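Local structure of restriction endonuclease THAI (Thermoplasma acidophilum, 3NDH) at residues 153-158 / 195-200. The protein probably cleaves DNA as a restriction endonuclease of the PD-(D/E)XK clan, bound here to its substrate DNA, which it intercalates without flipping bases. Numbering follows the deposited sequence. Where two conformers were deposited one is given.
Sequences PDYVQQ and DEETMS
The edge of the Y155 ring meets the carboxylate of E197. E197 OE1 lies near the ring plane, 3.3 Å from Y155 CE1. The ring and carboxylate planes stand 84° apart. On one face of the ring sits P153 CB, 3.4 Å above the plane and displaced toward the rim. Y155 CG lies between the backbone N and the carbonyl carbon (chi1 51°), while the outer end of the ring comes nearer to E197. E197 OE1 also has a charged partner, R159, in a salt bridge.

The van der Waals packing centres on V156. Its side chain and that of D195 reach toward each other tip to tip, and the carboxylate of D195 rests against both valine methyls. V156 CG1 also lies 3.6 Å from D195 CB. V156 CG2 packs 3.7 Å from E197 CB. P153 CG touches the backbone oxygen of E197 at 3.8 Å.

D195 shapes the turn that faces the valine. Its OD1 accepts from E197 N at 2.8 Å through the anti lone pair, a nearly straight bond (164°) that makes an Asx turn. D195 O accepts from T198 N, closing a type I beta turn. D195 OD2 forms a second salt bridge with R159. An alanine here would probably leave E197 N without its side-chain acceptor, R159 with one carboxylate fewer, and the V156 methyls without the carboxylate packed against them.

T198 OG1 lies 3.9 Å from V156 CG1 and is hydrogen-bonded to I192 O of helix 186-194. The contact thus joins the start of helix 154-164, where P153 is the N-cap residue, to the turn between helix 186-194 and strand 199-204. That strand is an outermost one of the chain's mixed sheet and pairs antiparallel with strand 146-152, which leads into helix 154-164.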
loop_
_atom_site.group_PDB
_atom_site.type_symbol
_atom_site.label_atom_id
_atom_site.label_comp_id
_atom_site.label_asym_id
_atom_site.label_seq_id
_atom_site.Cartn_x
_atom_site.Cartn_y
_atom_site.Cartn_z
ATOM N N PRO A 153 6.063 4.095 -25.297
ATOM C CA PRO A 153 4.775 4.188 -25.980
ATOM C C PRO A 153 4.044 2.849 -26.066
ATOM O O PRO A 153 4.672 1.794 -26.146
ATOM C CB PRO A 153 5.142 4.696 -27.376
ATOM C CG PRO A 153 6.457 5.370 -27.214
ATOM C CD PRO A 153 7.161 4.624 -26.118
ATOM N N ASP A 154 2.718 2.907 -26.054
ATOM C CA ASP A 154 1.902 1.721 -26.290
ATOM C C ASP A 154 2.344 0.935 -27.541
ATOM O O ASP A 154 2.381 -0.289 -27.527
ATOM C CB ASP A 154 0.399 2.050 -26.363
ATOM C CG ASP A 154 0.037 3.164 -27.343
ATOM O OD1 ASP A 154 0.874 3.692 -28.082
ATOM O OD2 ASP A 154 -1.162 3.548 -27.321
ATOM N N TYR A 155 2.702 1.631 -28.606
ATOM C CA TYR A 155 3.065 0.934 -29.854
ATOM C C TYR A 155 4.404 0.190 -29.751
ATOM O O TYR A 155 4.612 -0.826 -30.423
ATOM C CB TYR A 155 3.022 1.879 -31.071
ATOM C CG TYR A 155 3.769 3.187 -30.941
ATOM C CD1 TYR A 155 5.135 3.261 -31.173
ATOM C CD2 TYR A 155 3.109 4.360 -30.622
ATOM C CE1 TYR A 155 5.815 4.454 -31.075
ATOM C CE2 TYR A 155 3.786 5.558 -30.511
ATOM C CZ TYR A 155 5.140 5.598 -30.735
ATOM O OH TYR A 155 5.812 6.795 -30.628
ATOM N N VAL A 156 5.305 0.661 -28.901
ATOM C CA VAL A 156 6.537 -0.094 -28.622
ATOM C C VAL A 156 6.226 -1.419 -27.909
ATOM O O VAL A 156 6.709 -2.492 -28.295
ATOM C CB VAL A 156 7.538 0.740 -27.804
ATOM C CG1 VAL A 156 8.655 -0.168 -27.262
ATOM C CG2 VAL A 156 8.115 1.864 -28.671
ATOM N N GLN A 157 5.395 -1.343 -26.877
ATOM C CA GLN A 157 4.976 -2.539 -26.155
ATOM C C GLN A 157 4.269 -3.520 -27.083
ATOM O O GLN A 157 4.531 -4.734 -27.059
ATOM C CB GLN A 157 4.051 -2.161 -25.009
ATOM C CG GLN A 157 4.675 -1.242 -23.965
ATOM C CD GLN A 157 3.621 -0.655 -23.096
ATOM O OE1 GLN A 157 2.919 -1.393 -22.388
ATOM N NE2 GLN A 157 3.512 0.685 -23.093
ATOM N N GLN A 158 3.382 -2.992 -27.921
ATOM C CA GLN A 158 2.629 -3.827 -28.860
ATOM C C GLN A 158 3.545 -4.505 -29.877
ATOM O O GLN A 158 3.389 -5.690 -30.165
ATOM C CB GLN A 158 1.548 -2.988 -29.550
ATOM C CG GLN A 158 0.386 -2.647 -28.610
ATOM C CD GLN A 158 -0.457 -1.463 -29.052
ATOM O OE1 GLN A 158 -0.105 -0.724 -29.985
ATOM N NE2 GLN A 158 -1.587 -1.269 -28.371
ATOM N N ASP A 195 14.047 -0.058 -26.914
ATOM C CA ASP A 195 13.560 0.295 -28.248
ATOM C C ASP A 195 13.962 1.722 -28.585
ATOM O O ASP A 195 13.923 2.600 -27.719
ATOM C CB ASP A 195 12.035 0.161 -28.316
ATOM C CG ASP A 195 11.493 0.230 -29.737
ATOM O OD1 ASP A 195 11.411 1.325 -30.334
ATOM O OD2 ASP A 195 11.102 -0.831 -30.254
ATOM N N GLU A 196 14.328 1.956 -29.843
ATOM C CA GLU A 196 14.724 3.281 -30.307
ATOM C C GLU A 196 13.639 4.332 -30.048
ATOM O O GLU A 196 13.955 5.488 -29.779
ATOM C CB GLU A 196 15.060 3.235 -31.806
ATOM C CG GLU A 196 15.849 4.429 -32.319
ATOM C CD GLU A 196 15.002 5.667 -32.587
ATOM O OE1 GLU A 196 13.804 5.535 -32.927
ATOM O OE2 GLU A 196 15.549 6.786 -32.454
ATOM N N GLU A 197 12.371 3.925 -30.110
ATOM C CA GLU A 197 11.249 4.861 -29.932
ATOM C C GLU A 197 10.904 5.130 -28.468
ATOM O O GLU A 197 10.047 5.969 -28.182
ATOM C CB GLU A 197 10.016 4.368 -30.685
ATOM C CG GLU A 197 10.185 4.519 -32.204
ATOM C CD GLU A 197 9.071 3.888 -33.033
ATOM O OE1 GLU A 197 8.379 2.972 -32.544
ATOM O OE2 GLU A 197 8.902 4.297 -34.201
ATOM N N THR A 198 11.540 4.413 -27.554
ATOM C CA THR A 198 11.422 4.716 -26.121
ATOM C C THR A 198 12.296 5.906 -25.780
ATOM O O THR A 198 13.419 6.028 -26.275
ATOM C CB THR A 198 11.779 3.492 -25.284
ATOM O OG1 THR A 198 10.726 2.527 -25.422
ATOM C CG2 THR A 198 11.995 3.835 -23.785
ATOM N N MET A 199 11.766 6.785 -24.939
ATOM C CA MET A 199 12.470 7.995 -24.512
ATOM C C MET A 199 12.798 7.867 -23.044
ATOM O O MET A 199 12.107 7.165 -22.290
ATOM C CB MET A 199 11.599 9.218 -24.766
ATOM C CG MET A 199 11.268 9.380 -26.227
ATOM S SD MET A 199 10.333 10.871 -26.561
ATOM C CE MET A 199 11.498 12.145 -26.107
ATOM N N SER A 200 13.873 8.518 -22.632
ATOM C CA SER A 200 14.273 8.442 -21.241
ATOM C C SER A 200 14.979 9.686 -20.763
ATOM O O SER A 200 15.517 10.458 -21.551
ATOM C CB SER A 200 15.168 7.227 -20.997
ATOM O OG SER A 200 16.364 7.302 -21.749
#